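Local structure of putative alpha-galactosidase (4NZJ) at residues L118-A123 and A171-E176; D124-N129 and N362-M367; L134-I139 and K373-P378. The protein probably hydrolyses terminal, non-reducing alpha-D-galactose residues from alpha-D-galactosides such as galactose oligosaccharides, galactomannans and galactolipids. All blocks are in the same frame, centred on the assembly; numbering follows the deposited sequence. Where two conformers were deposited one is given.

Contact 1: residues L118-A123 and A171-E176; sequences LVLQTA and ADYLHE
Leu120 sits squarely on the ring of Tyr173 where two neighbouring helices of the TIM barrel, 116-128 and 166-176, run side by side. The short segments are almost parallel, 5° apart, with their axes 10.5 Å from each other, as expected of consecutive helices that flank strand 138-140. Leu120 CG stands 3.6 Å from the centroid of the Tyr173 ring and nearly on its normal, a CH-pi contact, with Leu120 CD1 4.0 Å from Tyr173 CD1 and Leu120 CD2 near Tyr173 CD2. Tyr173 CG is anti to its backbone N (chi1 -170°), which carries the ring across to helix 116-128. There Ala123 CB meets the ring's edge, 4.4 Å from Tyr173 CE1. Leu174 works deeper: its CD1 touches Ala123 CB at 4.0 Å and lies 4.4 Å from Val119 CG1, and Ile139 of the strand packs against all three residues. The single methyl of Ala123 fits between the tyrosine edge and the leucine branch. Past the apolar patch, Tyr173 OH hydrogen-bonds to Asp124 OD1. No hydrogen bond joins the two segments, so dispersion and shape hold them together, while the tyrosine lets the partly exposed side end in a polar group.

Contact 2: residues D124-N129 and N362-M367; sequences DAMITN and NDVRNM
Ala125 and Arg365 bring the two backbones closest, with CA atoms 5.2 Å apart, where the last turns of helix 116-128 lie against a type I beta turn running from Asp363 to Asn366. The small alanine permits this approach: Ala125 CB points at the turn and comes within 3.7 Å of Arg365 CA. Val364 has the most surface buried. Its CG2, placed between the backbone N and the carbonyl carbon, crosses Met126, a selenomethionine, and meets Met126 CG at 3.7 Å; the compact, branched valine packs against the helix flank and brings no polar group into this buried spot. Farther along, Asn129 ND2 gives a weak hydrogen bond to Val364 O at 3.1 Å, its N-H...O angle only 124°. The firmer bond of that amide is made by Asn129 OD1 with Met131 N, which fixes the asparagine beside the helix end. The turn has internal bonds as well. Arg365 grips Asp363 side-on: Arg365 NE reaches Asp363 OD1 at 2.9 Å on the syn lone pair, almost straight at 173°, and Arg365 NH2 makes a salt bridge to Asp363 OD2, also at 2.9 Å. Arg365 N approaches Asp363 OD1 too, from above the carboxylate plane, closing an Asx turn. These bonds brace the turn from within, whereas the apolar residues face the helix. The loop carrying the turn leads from strand 358-360 to helix 369-375, whose Leu372 touches Asn129. Around it, Thr122 of helix 116-128 and Met131 border Val364, Arg365 NH1 binds Gln121 OE1 one helical turn before Ala125, and Phe179, ahead of strand 180-186, covers Met126.

Contact 3: residues L134-I139 and K373-P378; sequences LGYSYI and KILLDP
The Tyr136 ring meets the carbonyl oxygen of Leu375 at its edge, in the ring plane, while Leu376 CD2 approaches it obliquely, 4.5 Å from Tyr136 CE2. Phe348, Met126, Met131 and Met102 also pack round this tyrosine. The setting is the TIM barrel: the loop entering strand 138-140 meets the C-terminal end of helix 369-375, beyond the last strand of the barrel. Tyr136 CG is anti to the carbonyl carbon (chi1 -67°), and from there the long, flat side chain spans the gap and delivers its one hydroxyl to the helix end. Tyrosine therefore suits the site twice, as an apolar plate in a buried place and as a donor to a helix carbonyl. Leu134 makes the other half of the contact. It lies against the backbone as much as against side chains, its CG 3.6 Å from Leu376 O; its CB touches Leu376 CD2 at 4.1 Å, and its CD1 extends to Pro378 CB at 4.2 Å. Gly135, between Leu134 and Tyr136, has a phi of 109°, where a CB would press on the carbonyl O of Leu134. The helix stops at Leu375, and Asp377 then caps the next one through Leu380 N. In the bond that joins the segments, Tyr136 OH donates to Leu375 O over 2.6 Å, in the carbonyl plane and on a lone pair, with a C=O...O angle of 128°.

In the fold
Contact 1 lies in the helical layer of the barrel and contact 3 at the entry to strand 138-140; contacts 1 and 2 share helix 116-128, using successive parts of it. Contacts 1 and 3 are buried; contact 2 is only partly so, and its polar network is the richest. Chemistry follows place: contact 1 joins two helices by apolar side chains alone, contact 2 sets a helix against a turn whose charges are paired within it, and contact 3 combines leucines with one buried phenol-to-carbonyl bond. Strand 138-140 ties them together, since Ile139 packs under contact 1 and against Met126 of contact 2. Contacts 2 and 3 meet where Met367 of the loop touches Leu375 of helix 369-375.

Contact 1: residues L118-A123 and A171-E176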
ATOM      1  N   LEU A 118      -9.953  18.992   5.324  1.00 20.16           N
ATOM      2  CA  LEU A 118     -10.392  17.635   5.031  1.00 20.16           C
ATOM      3  C   LEU A 118      -9.248  16.611   5.047  1.00 19.60           C
ATOM      4  O   LEU A 118      -9.453  15.460   5.436  1.00 20.23           O
ATOM      5  CB  LEU A 118     -11.162  17.612   3.703  1.00 20.69           C
ATOM      6  CG  LEU A 118     -12.457  18.430   3.762  1.00 22.31           C
ATOM      7  CD1 LEU A 118     -13.036  18.647   2.370  1.00 22.40           C
ATOM      8  CD2 LEU A 118     -13.495  17.792   4.675  1.00 23.54           C
ATOM      9  N   VAL A 119      -8.045  17.013   4.640  1.00 18.56           N
ATOM     10  CA  VAL A 119      -6.885  16.139   4.776  1.00 18.10           C
ATOM     11  C   VAL A 119      -6.601  15.875   6.267  1.00 18.99           C
ATOM     12  O   VAL A 119      -6.331  14.739   6.659  1.00 19.98           O
ATOM     13  CB  VAL A 119      -5.623  16.732   4.123  1.00 18.90           C
ATOM     14  CG1 VAL A 119      -4.417  15.837   4.364  1.00 20.42           C
ATOM     15  CG2 VAL A 119      -5.835  16.917   2.625  1.00 18.88           C
ATOM     16  N   LEU A 120      -6.641  16.927   7.076  1.00 19.81           N
ATOM     17  CA  LEU A 120      -6.359  16.810   8.509  1.00 20.63           C
ATOM     18  C   LEU A 120      -7.394  15.929   9.204  1.00 20.65           C
ATOM     19  O   LEU A 120      -7.042  15.102  10.050  1.00 20.26           O
ATOM     20  CB  LEU A 120      -6.296  18.186   9.174  1.00 22.73           C
ATOM     21  CG  LEU A 120      -4.929  18.877   9.206  1.00 27.02           C
ATOM     22  CD1 LEU A 120      -4.145  18.716   7.917  1.00 26.73           C
ATOM     23  CD2 LEU A 120      -5.078  20.342   9.580  1.00 28.35           C
ATOM     24  N   GLN A 121      -8.662  16.090   8.835  1.00 19.80           N
ATOM     25  CA  GLN A 121      -9.726  15.223   9.357  1.00 20.17           C
ATOM     26  C   GLN A 121      -9.475  13.764   8.998  1.00 20.29           C
ATOM     27  O   GLN A 121      -9.731  12.863   9.794  1.00 19.99           O
ATOM     28  CB  GLN A 121     -11.084  15.634   8.797  1.00 21.45           C
ATOM     29  CG  GLN A 121     -11.684  16.874   9.417  1.00 24.91           C
ATOM     30  CD  GLN A 121     -13.059  17.181   8.863  1.00 27.18           C
ATOM     31  OE1 GLN A 121     -13.719  16.314   8.282  1.00 27.57           O
ATOM     32  NE2 GLN A 121     -13.506  18.415   9.044  1.00 29.54           N
ATOM     33  N   THR A 122      -8.998  13.536   7.784  1.00 19.61           N
ATOM     34  CA  THR A 122      -8.686  12.194   7.333  1.00 18.98           C
ATOM     35  C   THR A 122      -7.545  11.585   8.155  1.00 19.11           C
ATOM     36  O   THR A 122      -7.659  10.445   8.610  1.00 18.34           O
ATOM     37  CB  THR A 122      -8.367  12.191   5.829  1.00 19.88           C
ATOM     38  OG1 THR A 122      -9.548  12.561   5.106  1.00 19.50           O
ATOM     39  CG2 THR A 122      -7.889  10.825   5.372  1.00 20.48           C
ATOM     40  N   ALA A 123      -6.466  12.340   8.351  1.00 18.79           N
ATOM     41  CA  ALA A 123      -5.363  11.909   9.220  1.00 18.60           C
ATOM     42  C   ALA A 123      -5.858  11.578  10.636  1.00 18.15           C
ATOM     43  O   ALA A 123      -5.515  10.532  11.192  1.00 18.74           O
ATOM     44  CB  ALA A 123      -4.279  12.977   9.276  1.00 18.41           C
ATOM     45  N   ALA A 171       1.844  18.789   5.474  1.00 18.24           N
ATOM     46  CA  ALA A 171       2.960  17.851   5.656  1.00 18.58           C
ATOM     47  C   ALA A 171       3.416  17.804   7.115  1.00 19.08           C
ATOM     48  O   ALA A 171       3.621  16.726   7.684  1.00 18.76           O
ATOM     49  CB  ALA A 171       4.120  18.218   4.751  1.00 19.86           C
ATOM     50  N   ASP A 172       3.557  18.977   7.722  1.00 19.54           N
ATOM     51  CA  ASP A 172       4.016  19.068   9.108  1.00 20.29           C
ATOM     52  C   ASP A 172       3.034  18.390  10.063  1.00 20.44           C
ATOM     53  O   ASP A 172       3.445  17.659  10.968  1.00 20.98           O
ATOM     54  CB  ASP A 172       4.212  20.528   9.515  1.00 22.21           C
ATOM     55  CG  ASP A 172       5.438  21.173   8.870  1.00 23.50           C
ATOM     56  OD1 ASP A 172       6.270  20.468   8.275  1.00 24.84           O
ATOM     57  OD2 ASP A 172       5.576  22.406   8.978  1.00 28.08           O
ATOM     58  N   TYR A 173       1.743  18.635   9.859  1.00 19.06           N
ATOM     59  CA  TYR A 173       0.699  18.014  10.670  1.00 19.62           C
ATOM     60  C   TYR A 173       0.769  16.494  10.570  1.00 18.71           C
ATOM     61  O   TYR A 173       0.699  15.790  11.587  1.00 19.04           O
ATOM     62  CB  TYR A 173      -0.682  18.517  10.225  1.00 20.16           C
ATOM     63  CG  TYR A 173      -1.825  18.126  11.127  1.00 20.38           C
ATOM     64  CD1 TYR A 173      -2.451  16.890  10.998  1.00 20.06           C
ATOM     65  CD2 TYR A 173      -2.301  19.002  12.096  1.00 21.30           C
ATOM     66  CE1 TYR A 173      -3.510  16.533  11.821  1.00 20.60           C
ATOM     67  CE2 TYR A 173      -3.359  18.654  12.921  1.00 21.06           C
ATOM     68  CZ  TYR A 173      -3.965  17.428  12.777  1.00 21.86           C
ATOM     69  OH  TYR A 173      -5.013  17.090  13.601  1.00 22.88           O
ATOM     70  N   LEU A 174       0.913  16.004   9.343  1.00 17.06           N
ATOM     71  CA  LEU A 174       1.019  14.567   9.089  1.00 17.39           C
ATOM     72  C   LEU A 174       2.273  13.975   9.731  1.00 17.50           C
ATOM     73  O   LEU A 174       2.199  12.965  10.418  1.00 18.13           O
ATOM     74  CB  LEU A 174       0.993  14.272   7.582  1.00 18.10           C
ATOM     75  CG  LEU A 174      -0.391  14.041   6.955  1.00 19.10           C
ATOM     76  CD1 LEU A 174      -1.439  15.029   7.438  1.00 20.93           C
ATOM     77  CD2 LEU A 174      -0.288  14.060   5.432  1.00 20.08           C
ATOM     78  N   HIS A 175       3.420  14.614   9.521  1.00 17.18           N
ATOM     79  CA  HIS A 175       4.692  14.089  10.037  1.00 18.41           C
ATOM     80  C   HIS A 175       4.716  13.997  11.560  1.00 19.02           C
ATOM     81  O   HIS A 175       5.259  13.042  12.118  1.00 19.37           O
ATOM     82  CB  HIS A 175       5.862  14.960   9.587  1.00 18.22           C
ATOM     83  CG  HIS A 175       6.120  14.916   8.116  1.00 18.93           C
ATOM     84  ND1 HIS A 175       6.795  15.919   7.458  1.00 19.62           N
ATOM     85  CD2 HIS A 175       5.773  14.012   7.170  1.00 19.47           C
ATOM     86  CE1 HIS A 175       6.866  15.629   6.171  1.00 19.39           C
ATOM     87  NE2 HIS A 175       6.255  14.476   5.968  1.00 20.57           N
ATOM     88  N   GLU A 176       4.112  14.979  12.221  1.00 20.53           N
ATOM     89  CA  GLU A 176       4.003  14.984  13.681  0.50 22.54           C
ATOM     90  C   GLU A 176       3.257  13.754  14.190  1.00 22.76           C
ATOM     91  O   GLU A 176       3.411  13.364  15.346  1.00 23.44           O
ATOM     92  CB  GLU A 176       3.282  16.250  14.161  0.50 25.02           C
ATOM     93  CG  GLU A 176       4.124  17.514  14.096  0.50 27.91           C
ATOM     94  CD  GLU A 176       3.286  18.780  14.159  0.50 31.42           C
ATOM     95  OE1 GLU A 176       2.105  18.703  14.569  0.50 33.74           O
ATOM     96  OE2 GLU A 176       3.809  19.855  13.795  0.50 34.70           O
TER

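Contact 2: residues D124-N129 and N362-M367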
ATOM      1  N   ASP A 124      -6.667  12.459  11.214  1.00 19.06           N
ATOM      2  CA  ASP A 124      -7.199  12.245  12.563  1.00 21.02           C
ATOM      3  C   ASP A 124      -8.001  10.941  12.640  1.00 20.55           C
ATOM      4  O   ASP A 124      -7.891  10.185  13.609  1.00 21.39           O
ATOM      5  CB  ASP A 124      -8.104  13.407  12.971  1.00 21.48           C
ATOM      6  CG  ASP A 124      -7.345  14.706  13.223  1.00 24.01           C
ATOM      7  OD1 ASP A 124      -6.099  14.705  13.258  1.00 24.31           O
ATOM      8  OD2 ASP A 124      -8.017  15.747  13.404  1.00 27.24           O
ATOM      9  N   ALA A 125      -8.804  10.684  11.611  1.00 19.57           N
ATOM     10  CA  ALA A 125      -9.641   9.485  11.576  1.00 19.21           C
ATOM     11  C   ALA A 125      -8.804   8.214  11.462  1.00 18.48           C
ATOM     12  O   ALA A 125      -9.140   7.194  12.060  1.00 20.00           O
ATOM     13  CB  ALA A 125     -10.637   9.564  10.430  1.00 20.37           C
HETATM   14  N   MSE A 126      -7.715   8.279  10.704  1.00 18.09           N
HETATM   15  CA  MSE A 126      -6.828   7.121  10.537  1.00 18.68           C
HETATM   16  C   MSE A 126      -6.124   6.779  11.832  1.00 20.19           C
HETATM   17  O   MSE A 126      -5.798   5.612  12.084  1.00 19.73           O
HETATM   18  CB  MSE A 126      -5.840   7.380   9.405  1.00 19.29           C
HETATM   19  CG  MSE A 126      -6.571   7.259   8.073  1.00 19.72           C
HETATM   20 SE   MSE A 126      -5.491   7.897   6.556  0.75 19.65          SE
HETATM   21  CE  MSE A 126      -4.169   6.447   6.479  1.00 19.95           C
ATOM     22  N   ILE A 127      -5.897   7.777  12.679  1.00 20.79           N
ATOM     23  CA  ILE A 127      -5.357   7.524  14.015  1.00 21.59           C
ATOM     24  C   ILE A 127      -6.376   6.790  14.880  1.00 22.52           C
ATOM     25  O   ILE A 127      -6.050   5.794  15.531  1.00 25.15           O
ATOM     26  CB  ILE A 127      -4.921   8.831  14.707  1.00 22.20           C
ATOM     27  CG1 ILE A 127      -3.738   9.449  13.953  1.00 22.02           C
ATOM     28  CG2 ILE A 127      -4.555   8.583  16.170  1.00 24.20           C
ATOM     29  CD1 ILE A 127      -3.361  10.826  14.439  1.00 23.77           C
ATOM     30  N   THR A 128      -7.610   7.280  14.889  1.00 21.37           N
ATOM     31  CA  THR A 128      -8.620   6.767  15.809  1.00 22.48           C
ATOM     32  C   THR A 128      -9.372   5.534  15.304  1.00 22.72           C
ATOM     33  O   THR A 128      -9.988   4.832  16.111  1.00 25.31           O
ATOM     34  CB  THR A 128      -9.630   7.865  16.198  1.00 25.24           C
ATOM     35  OG1 THR A 128     -10.284   8.359  15.026  1.00 26.45           O
ATOM     36  CG2 THR A 128      -8.915   9.011  16.881  1.00 26.94           C
ATOM     37  N   ASN A 129      -9.328   5.247  14.003  1.00 20.60           N
ATOM     38  CA  ASN A 129     -10.057   4.083  13.483  1.00 21.03           C
ATOM     39  C   ASN A 129      -9.238   2.793  13.433  1.00 21.79           C
ATOM     40  O   ASN A 129      -9.776   1.745  13.101  1.00 23.04           O
ATOM     41  CB  ASN A 129     -10.730   4.369  12.126  1.00 22.38           C
ATOM     42  CG  ASN A 129      -9.753   4.498  10.969  1.00 21.17           C
ATOM     43  OD1 ASN A 129      -8.571   4.169  11.065  1.00 19.69           O
ATOM     44  ND2 ASN A 129     -10.264   4.988   9.844  1.00 22.52           N
ATOM     45  N   ASN A 362     -11.654   4.875  -0.231  1.00 21.18           N
ATOM     46  CA  ASN A 362     -12.891   5.160   0.488  1.00 21.73           C
ATOM     47  C   ASN A 362     -12.702   6.362   1.410  1.00 22.50           C
ATOM     48  O   ASN A 362     -11.568   6.798   1.665  1.00 21.33           O
ATOM     49  CB  ASN A 362     -13.301   3.921   1.296  1.00 20.79           C
ATOM     50  CG  ASN A 362     -14.783   3.883   1.640  1.00 22.73           C
ATOM     51  OD1 ASN A 362     -15.530   4.844   1.439  1.00 24.29           O
ATOM     52  ND2 ASN A 362     -15.213   2.751   2.181  1.00 23.73           N
ATOM     53  N   ASP A 363     -13.813   6.916   1.881  1.00 22.55           N
ATOM     54  CA  ASP A 363     -13.788   7.989   2.866  1.00 23.18           C
ATOM     55  C   ASP A 363     -13.517   7.352   4.219  1.00 24.38           C
ATOM     56  O   ASP A 363     -14.399   6.722   4.802  1.00 26.90           O
ATOM     57  CB  ASP A 363     -15.123   8.736   2.879  1.00 24.23           C
ATOM     58  CG  ASP A 363     -15.114   9.973   3.780  1.00 25.19           C
ATOM     59  OD1 ASP A 363     -14.157  10.185   4.559  1.00 24.20           O
ATOM     60  OD2 ASP A 363     -16.079  10.760   3.696  1.00 26.61           O
ATOM     61  N   VAL A 364     -12.305   7.526   4.729  1.00 24.24           N
ATOM     62  CA  VAL A 364     -11.897   6.821   5.945  1.00 25.12           C
ATOM     63  C   VAL A 364     -12.392   7.474   7.241  1.00 25.35           C
ATOM     64  O   VAL A 364     -12.128   6.971   8.330  1.00 25.94           O
ATOM     65  CB  VAL A 364     -10.363   6.580   5.991  1.00 26.56           C
ATOM     66  CG1 VAL A 364      -9.924   5.699   4.830  1.00 28.03           C
ATOM     67  CG2 VAL A 364      -9.597   7.889   5.992  1.00 29.56           C
ATOM     68  N   ARG A 365     -13.132   8.577   7.130  1.00 23.33           N
ATOM     69  CA  ARG A 365     -13.675   9.262   8.300  1.00 25.20           C
ATOM     70  C   ARG A 365     -14.950   8.624   8.851  1.00 26.62           C
ATOM     71  O   ARG A 365     -15.260   8.809  10.029  1.00 28.80           O
ATOM     72  CB  ARG A 365     -14.000  10.713   7.964  1.00 26.66           C
ATOM     73  CG  ARG A 365     -12.819  11.553   7.502  1.00 25.78           C
ATOM     74  CD  ARG A 365     -13.290  12.918   7.033  1.00 27.03           C
ATOM     75  NE  ARG A 365     -14.218  12.795   5.910  1.00 26.72           N
ATOM     76  CZ  ARG A 365     -14.989  13.775   5.444  1.00 28.18           C
ATOM     77  NH1 ARG A 365     -14.972  14.985   5.991  1.00 29.36           N
ATOM     78  NH2 ARG A 365     -15.800  13.530   4.423  1.00 28.52           N
ATOM     79  N   ASN A 366     -15.695   7.906   8.009  1.00 26.19           N
ATOM     80  CA  ASN A 366     -17.026   7.426   8.386  0.60 28.62           C
ATOM     81  C   ASN A 366     -17.320   6.013   7.879  1.00 28.52           C
ATOM     82  O   ASN A 366     -18.424   5.717   7.409  1.00 32.55           O
ATOM     83  CB  ASN A 366     -18.088   8.426   7.905  0.60 30.97           C
ATOM     84  CG  ASN A 366     -17.809   8.939   6.506  0.60 31.58           C
ATOM     85  OD1 ASN A 366     -17.645   8.154   5.572  0.60 30.66           O
ATOM     86  ND2 ASN A 366     -17.734  10.266   6.355  0.60 32.66           N
HETATM   87  N   MSE A 367     -16.339   5.132   8.005  1.00 26.53           N
HETATM   88  CA  MSE A 367     -16.539   3.752   7.578  0.50 26.29           C
HETATM   89  C   MSE A 367     -17.260   2.973   8.634  1.00 25.75           C
HETATM   90  O   MSE A 367     -17.263   3.344   9.814  1.00 26.69           O
HETATM   91  CB  MSE A 367     -15.214   3.104   7.245  0.50 25.55           C
HETATM   92  CG  MSE A 367     -14.641   3.866   6.067  0.50 26.31           C
HETATM   93 SE   MSE A 367     -13.130   2.868   5.343  0.38 25.84          SE
HETATM   94  CE  MSE A 367     -11.865   3.154   6.825  0.50 24.45           C
TER

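Contact 3: residues L134-I139 and K373-P378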
ATOM      1  N   LEU A 134      -2.278  -0.386  12.013  1.00 19.40           N
ATOM      2  CA  LEU A 134      -2.093  -1.548  11.148  1.00 19.21           C
ATOM      3  C   LEU A 134      -1.138  -1.272   9.988  1.00 19.46           C
ATOM      4  O   LEU A 134      -0.955  -2.132   9.128  1.00 20.27           O
ATOM      5  CB  LEU A 134      -3.445  -2.082  10.638  1.00 19.15           C
ATOM      6  CG  LEU A 134      -4.102  -3.169  11.497  1.00 19.82           C
ATOM      7  CD1 LEU A 134      -3.258  -4.436  11.564  1.00 20.32           C
ATOM      8  CD2 LEU A 134      -4.397  -2.647  12.890  1.00 19.97           C
ATOM      9  N   GLY A 135      -0.530  -0.084   9.969  1.00 18.79           N
ATOM     10  CA  GLY A 135       0.550   0.223   9.024  1.00 18.33           C
ATOM     11  C   GLY A 135       0.216   1.205   7.915  1.00 18.85           C
ATOM     12  O   GLY A 135       1.093   1.571   7.129  1.00 19.84           O
ATOM     13  N   TYR A 136      -1.039   1.641   7.839  1.00 18.74           N
ATOM     14  CA  TYR A 136      -1.431   2.636   6.836  1.00 17.48           C
ATOM     15  C   TYR A 136      -0.749   3.953   7.189  1.00 19.19           C
ATOM     16  O   TYR A 136      -0.970   4.494   8.279  1.00 20.52           O
ATOM     17  CB  TYR A 136      -2.948   2.801   6.791  1.00 17.09           C
ATOM     18  CG  TYR A 136      -3.688   1.580   6.282  1.00 16.72           C
ATOM     19  CD1 TYR A 136      -3.960   1.416   4.928  1.00 16.85           C
ATOM     20  CD2 TYR A 136      -4.133   0.591   7.157  1.00 17.06           C
ATOM     21  CE1 TYR A 136      -4.650   0.310   4.466  1.00 17.14           C
ATOM     22  CE2 TYR A 136      -4.814  -0.523   6.700  1.00 17.19           C
ATOM     23  CZ  TYR A 136      -5.071  -0.660   5.354  1.00 17.65           C
ATOM     24  OH  TYR A 136      -5.752  -1.769   4.904  1.00 19.01           O
ATOM     25  N   SER A 137       0.110   4.440   6.295  1.00 18.51           N
ATOM     26  CA  SER A 137       0.944   5.611   6.605  1.00 18.40           C
ATOM     27  C   SER A 137       0.910   6.740   5.567  1.00 18.08           C
ATOM     28  O   SER A 137       1.209   7.892   5.910  1.00 19.20           O
ATOM     29  CB  SER A 137       2.391   5.164   6.845  1.00 19.33           C
ATOM     30  OG  SER A 137       2.952   4.555   5.690  1.00 19.50           O
ATOM     31  N   TYR A 138       0.572   6.427   4.317  1.00 16.63           N
ATOM     32  CA  TYR A 138       0.545   7.434   3.247  1.00 17.77           C
ATOM     33  C   TYR A 138      -0.827   8.094   3.130  1.00 17.25           C
ATOM     34  O   TYR A 138      -1.860   7.416   3.093  1.00 18.25           O
ATOM     35  CB  TYR A 138       0.967   6.828   1.897  1.00 17.84           C
ATOM     36  CG  TYR A 138       2.448   6.551   1.845  1.00 18.42           C
ATOM     37  CD1 TYR A 138       3.345   7.519   1.397  1.00 19.98           C
ATOM     38  CD2 TYR A 138       2.958   5.338   2.280  1.00 19.24           C
ATOM     39  CE1 TYR A 138       4.706   7.278   1.377  1.00 20.50           C
ATOM     40  CE2 TYR A 138       4.316   5.087   2.274  1.00 20.93           C
ATOM     41  CZ  TYR A 138       5.187   6.051   1.814  1.00 21.06           C
ATOM     42  OH  TYR A 138       6.537   5.787   1.812  1.00 23.15           O
ATOM     43  N   ILE A 139      -0.821   9.423   3.089  1.00 16.10           N
ATOM     44  CA  ILE A 139      -2.017  10.216   2.844  1.00 15.89           C
ATOM     45  C   ILE A 139      -1.723  11.024   1.585  1.00 15.45           C
ATOM     46  O   ILE A 139      -0.879  11.908   1.593  1.00 17.28           O
ATOM     47  CB  ILE A 139      -2.338  11.108   4.056  1.00 16.80           C
ATOM     48  CG1 ILE A 139      -2.732  10.205   5.228  1.00 18.00           C
ATOM     49  CG2 ILE A 139      -3.449  12.106   3.744  1.00 17.47           C
ATOM     50  CD1 ILE A 139      -3.050  10.938   6.510  1.00 18.97           C
ATOM     51  N   LYS A 373     -13.188  -4.101   9.520  1.00 20.81           N
ATOM     52  CA  LYS A 373     -12.825  -5.493   9.787  1.00 21.93           C
ATOM     53  C   LYS A 373     -11.977  -6.047   8.645  1.00 21.65           C
ATOM     54  O   LYS A 373     -11.045  -6.822   8.869  1.00 22.20           O
ATOM     55  CB  LYS A 373     -14.076  -6.362  10.005  1.00 25.92           C
ATOM     56  CG  LYS A 373     -13.783  -7.823  10.329  1.00 29.42           C
ATOM     57  CD  LYS A 373     -15.067  -8.619  10.520  1.00 34.03           C
ATOM     58  N   ILE A 374     -12.299  -5.640   7.422  1.00 19.79           N
ATOM     59  CA  ILE A 374     -11.532  -6.049   6.258  1.00 18.54           C
ATOM     60  C   ILE A 374     -10.186  -5.325   6.222  1.00 18.03           C
ATOM     61  O   ILE A 374      -9.131  -5.961   6.175  1.00 18.87           O
ATOM     62  CB  ILE A 374     -12.305  -5.790   4.948  1.00 18.99           C
ATOM     63  CG1 ILE A 374     -13.573  -6.651   4.908  1.00 21.19           C
ATOM     64  CG2 ILE A 374     -11.409  -6.057   3.747  1.00 18.02           C
ATOM     65  CD1 ILE A 374     -14.566  -6.242   3.836  1.00 21.08           C
ATOM     66  N   LEU A 375     -10.216  -3.994   6.253  1.00 17.47           N
ATOM     67  CA  LEU A 375      -9.003  -3.193   6.064  1.00 17.49           C
ATOM     68  C   LEU A 375      -7.962  -3.354   7.177  1.00 17.93           C
ATOM     69  O   LEU A 375      -6.781  -3.073   6.962  1.00 18.77           O
ATOM     70  CB  LEU A 375      -9.368  -1.716   5.910  1.00 18.93           C
ATOM     71  CG  LEU A 375     -10.172  -1.354   4.666  1.00 20.89           C
ATOM     72  CD1 LEU A 375     -10.567   0.108   4.735  1.00 22.96           C
ATOM     73  CD2 LEU A 375      -9.365  -1.625   3.407  1.00 20.75           C
ATOM     74  N   LEU A 376      -8.393  -3.799   8.357  1.00 18.42           N
ATOM     75  CA  LEU A 376      -7.501  -3.941   9.508  1.00 19.12           C
ATOM     76  C   LEU A 376      -7.104  -5.392   9.799  1.00 19.83           C
ATOM     77  O   LEU A 376      -6.569  -5.678  10.868  1.00 21.31           O
ATOM     78  CB  LEU A 376      -8.155  -3.351  10.752  1.00 20.06           C
ATOM     79  CG  LEU A 376      -8.565  -1.881  10.682  1.00 20.27           C
ATOM     80  CD1 LEU A 376      -9.210  -1.469  11.995  1.00 22.04           C
ATOM     81  CD2 LEU A 376      -7.365  -1.007  10.357  1.00 20.87           C
ATOM     82  N   ASP A 377      -7.341  -6.292   8.851  1.00 19.59           N
ATOM     83  CA  ASP A 377      -7.083  -7.726   9.057  1.00 20.72           C
ATOM     84  C   ASP A 377      -5.580  -7.948   9.270  1.00 20.53           C
ATOM     85  O   ASP A 377      -4.807  -7.787   8.333  1.00 19.96           O
ATOM     86  CB  ASP A 377      -7.587  -8.512   7.847  1.00 22.30           C
ATOM     87  CG  ASP A 377      -7.552 -10.003   8.063  1.00 24.84           C
ATOM     88  OD1 ASP A 377      -6.472 -10.535   8.392  1.00 25.08           O
ATOM     89  OD2 ASP A 377      -8.612 -10.643   7.892  1.00 26.85           O
ATOM     90  N   PRO A 378      -5.159  -8.304  10.503  1.00 22.15           N
ATOM     91  CA  PRO A 378      -3.712  -8.316  10.765  1.00 22.51           C
ATOM     92  C   PRO A 378      -2.935  -9.402  10.020  1.00 21.58           C
ATOM     93  O   PRO A 378      -1.795  -9.169   9.626  1.00 22.66           O
ATOM     94  CB  PRO A 378      -3.612  -8.547  12.276  1.00 25.02           C
ATOM     95  CG  PRO A 378      -4.984  -8.351  12.820  1.00 26.92           C
ATOM     96  CD  PRO A 378      -5.941  -8.627  11.710  1.00 24.65           C
TER